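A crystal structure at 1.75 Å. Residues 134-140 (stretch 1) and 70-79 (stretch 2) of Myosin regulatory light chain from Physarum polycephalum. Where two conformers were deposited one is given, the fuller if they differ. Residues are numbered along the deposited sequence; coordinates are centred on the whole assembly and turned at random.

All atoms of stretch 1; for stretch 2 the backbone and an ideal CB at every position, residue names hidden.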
# COMPACT_ATOMS: atom_id res chain seq x y z
N PHE B 134 -24.58 10.10 11.02
CA PHE B 134 -23.39 9.83 11.82
C PHE B 134 -23.15 8.32 11.87
O PHE B 134 -22.03 7.88 11.63
CB PHE B 134 -23.53 10.45 13.22
CG PHE B 134 -22.31 10.25 14.11
CD1 PHE B 134 -21.11 10.89 13.83
CD2 PHE B 134 -22.37 9.38 15.20
CE1 PHE B 134 -19.98 10.69 14.65
CE2 PHE B 134 -21.26 9.19 16.02
CZ PHE B 134 -20.07 9.82 15.75
N VAL B 135 -24.19 7.55 12.14
CA VAL B 135 -24.12 6.09 12.13
C VAL B 135 -23.68 5.63 10.74
O VAL B 135 -22.79 4.80 10.59
CB VAL B 135 -25.48 5.45 12.52
CG1 VAL B 135 -25.43 3.94 12.35
CG2 VAL B 135 -25.84 5.84 13.97
N ASP B 136 -24.26 6.21 9.71
CA ASP B 136 -23.89 5.82 8.35
C ASP B 136 -22.40 6.05 8.08
O ASP B 136 -21.73 5.20 7.46
CB ASP B 136 -24.76 6.54 7.33
CG ASP B 136 -24.38 6.21 5.91
OD1 ASP B 136 -23.34 6.72 5.45
OD2 ASP B 136 -25.03 5.44 5.19
N MET B 137 -21.89 7.19 8.54
CA MET B 137 -20.47 7.49 8.42
C MET B 137 -19.64 6.43 9.16
O MET B 137 -18.65 5.93 8.63
CB MET B 137 -20.18 8.90 8.96
CG MET B 137 -18.72 9.31 8.90
SD MET B 137 -18.34 10.85 9.76
CE MET B 137 -18.10 10.31 11.41
N LEU B 138 -20.04 6.06 10.37
CA LEU B 138 -19.31 5.05 11.13
C LEU B 138 -19.30 3.66 10.49
O LEU B 138 -18.32 2.93 10.63
CB LEU B 138 -19.82 4.94 12.55
CG LEU B 138 -19.70 6.19 13.42
CD1 LEU B 138 -20.07 5.85 14.85
CD2 LEU B 138 -18.30 6.79 13.37
N VAL B 139 -20.38 3.31 9.82
CA VAL B 139 -20.54 1.98 9.26
C VAL B 139 -19.91 1.87 7.86
O VAL B 139 -19.28 0.86 7.53
CB VAL B 139 -22.03 1.58 9.23
CG1 VAL B 139 -22.24 0.24 8.50
CG2 VAL B 139 -22.60 1.52 10.64
N THR B 140 -20.10 2.90 7.03
CA THR B 140 -19.72 2.85 5.61
C THR B 140 -18.41 3.56 5.28
O THR B 140 -17.85 3.33 4.22
CB THR B 140 -20.85 3.43 4.72
OG1 THR B 140 -20.98 4.84 4.96
CG2 THR B 140 -22.20 2.83 5.11
N UNK B 70 -18.50 -6.59 12.96
CA UNK B 70 -18.21 -5.60 11.93
C UNK B 70 -19.13 -4.38 12.12
O UNK B 70 -20.08 -4.44 12.88
CB UNK B 70 -18.39 -6.20 10.54
N UNK B 71 -18.83 -3.27 11.47
CA UNK B 71 -19.65 -2.07 11.62
C UNK B 71 -21.14 -2.26 11.27
O UNK B 71 -21.98 -1.75 11.99
CB UNK B 71 -19.07 -0.96 10.74
N UNK B 72 -21.49 -2.99 10.20
CA UNK B 72 -22.91 -3.19 9.91
C UNK B 72 -23.63 -3.98 11.00
O UNK B 72 -24.84 -3.79 11.22
CB UNK B 72 -23.07 -3.91 8.57
N UNK B 73 -22.92 -4.87 11.68
CA UNK B 73 -23.50 -5.63 12.77
C UNK B 73 -23.81 -4.75 13.97
O UNK B 73 -24.47 -5.21 14.92
CB UNK B 73 -22.56 -6.76 13.18
N UNK B 74 -23.32 -3.51 13.97
CA UNK B 74 -23.58 -2.56 15.05
C UNK B 74 -24.65 -1.50 14.73
O UNK B 74 -25.02 -0.74 15.60
CB UNK B 74 -22.27 -1.85 15.41
N UNK B 75 -25.13 -1.47 13.49
CA UNK B 75 -26.07 -0.42 13.06
C UNK B 75 -27.34 -0.36 13.89
O UNK B 75 -27.78 0.72 14.31
CB UNK B 75 -26.45 -0.63 11.59
N UNK B 76 -27.94 -1.52 14.11
CA UNK B 76 -29.20 -1.61 14.83
C UNK B 76 -29.02 -1.09 16.25
O UNK B 76 -29.76 -0.23 16.69
CB UNK B 76 -29.72 -3.05 14.84
N UNK B 77 -28.00 -1.58 16.94
CA UNK B 77 -27.78 -1.16 18.31
C UNK B 77 -27.47 0.33 18.39
O UNK B 77 -27.92 1.01 19.30
CB UNK B 77 -26.64 -1.97 18.94
N UNK B 78 -26.73 0.86 17.42
CA UNK B 78 -26.43 2.29 17.41
C UNK B 78 -27.68 3.13 17.18
O UNK B 78 -27.87 4.15 17.82
CB UNK B 78 -25.39 2.60 16.33
N UNK B 79 -28.51 2.73 16.24
CA UNK B 79 -29.70 3.52 15.95
C UNK B 79 -30.70 3.47 17.11
O UNK B 79 -31.35 4.47 17.40
CB UNK B 79 -30.36 3.02 14.66

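Stretch 1 is a helix whose Val135 and Val139, one turn apart, point toward stretch 2, with Leu138 beside them. It therefore offers an apolar surface without charge. The helix at 75–79 runs roughly antiparallel to it, at 155°.

Position 70 has nothing of stretch 1 within 5.5 Å of its ideal CB and an extended backbone (−81/166) just ahead of helical angles, a place where small polar residues are common. It is Thr70, whose N and OG1 both donate to the side chain at 73.

At position 71 the backbone comes closest, its CA 4.8 Å from Val139 CA. The ideal CB points toward stretch 1 and lies 3.6 Å from Val139 CA and 4.0 Å from Leu138 O, so a bulky side chain has little room straight ahead. Alanine, serine or proline would suit, and phi of −58° is compatible with proline. The residue is Pro71. Its CB lies 4.2 Å from Val139 CG1, and its carbonyl O is 3.6 Å from Val139 CG2.

The CB of 72 points sideways, 4.2 Å from Val139 CG1; a small or branched residue with a methyl to offer would fit, as might a longer polar one turned outward. Thr72 takes the p rotamer and brings CG2 to 3.5 Å from Val139 CG1, while its carbonyl O accepts from the backbone N and the side chain of 75.

Position 73 points away, leaving polar or charged residues free to suit it. Glu73 folds back so that its OE2 accepts two hydrogen bonds, at 2.9 Å from Thr70 N and 2.9 Å from Thr70 OG1. Position 74 points sideways with no atom of stretch 1 near its CB, so the visible atoms decide little; Gln74 is hydrogen-bonded through its amide elsewhere in the structure.

At 75 the CB again lies sideways, 4.5 Å from Val139 CG2 and 4.7 Å from Val135 CG1. Alanine, serine or threonine would be plausible in this narrow space beside the two valines. Ser75 places OG 3.5 Å from Val139 CG2, a packing contact, and the hydroxyl OG donates to Thr72 O at 3.2 Å.

Positions 76 and 77 have no neighbour from stretch 1, and 76 points away; long charged residues are suitable at both. Lys76 and Glu77 are hydrogen-bonded to residues adjoining the stretches.

Position 78 points toward stretch 1, its CB 4.0 Å from Val135 CG2, with Leu138 and Val139 farther along. An apolar side chain suits it; leucine or isoleucine could pack on Val135, and a long, flexible methionine could also reach Val139. Met78 (m, t, m) gives up 72 Å² to the contact. Its CE lies 3.6 Å from Val139 CG2 and 3.9 Å from Val135 CG1, and its SD 4.0 Å from Leu138 CD1, so one side chain touches all three.

At 79 the CB is sideways and 5.4 Å from Val135 CG2, permitting a medium or large residue, apolar if it leans inward. Leu79, with both chi angles between wells, brings its end nearer, but Leu79 CD2 still lies 4.6 Å from Val135 CG2.

Stretch 2 (70-79) TPTEQSKEML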
# COMPACT_ATOMS: atom_id res chain seq x y z
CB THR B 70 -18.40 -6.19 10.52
OG1 THR B 70 -19.75 -6.62 10.36
CG2 THR B 70 -17.55 -7.46 10.31
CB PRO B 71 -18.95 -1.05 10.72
CG PRO B 71 -17.54 -1.52 10.66
CD PRO B 71 -17.65 -3.01 10.61
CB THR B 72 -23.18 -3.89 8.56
OG1 THR B 72 -22.42 -5.11 8.49
CG2 THR B 72 -22.69 -3.06 7.41
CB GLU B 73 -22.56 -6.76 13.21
CG GLU B 73 -22.44 -7.89 12.22
CD GLU B 73 -21.43 -8.91 12.68
OE1 GLU B 73 -21.79 -9.82 13.46
OE2 GLU B 73 -20.27 -8.79 12.27
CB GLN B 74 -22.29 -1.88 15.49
CG GLN B 74 -21.28 -2.88 16.05
CD GLN B 74 -19.92 -2.29 16.34
OE1 GLN B 74 -19.40 -1.51 15.55
NE2 GLN B 74 -19.33 -2.68 17.48
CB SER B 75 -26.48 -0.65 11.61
OG SER B 75 -25.33 -0.68 10.78
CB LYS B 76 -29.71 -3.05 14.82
CG LYS B 76 -30.85 -3.34 15.79
CD LYS B 76 -32.12 -2.58 15.45
CE LYS B 76 -33.32 -3.04 16.30
NZ LYS B 76 -34.42 -2.00 16.43
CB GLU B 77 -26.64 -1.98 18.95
CG GLU B 77 -27.03 -3.43 19.26
CD GLU B 77 -25.84 -4.40 19.38
OE1 GLU B 77 -24.76 -4.16 18.78
OE2 GLU B 77 -26.00 -5.42 20.07
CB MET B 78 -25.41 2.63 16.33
CG MET B 78 -23.96 2.18 16.64
SD MET B 78 -22.73 2.95 15.53
CE MET B 78 -22.70 1.85 14.24
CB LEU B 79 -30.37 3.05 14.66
CG LEU B 79 -30.47 4.02 13.48
CD1 LEU B 79 -31.75 3.71 12.71
CD2 LEU B 79 -30.44 5.49 13.81
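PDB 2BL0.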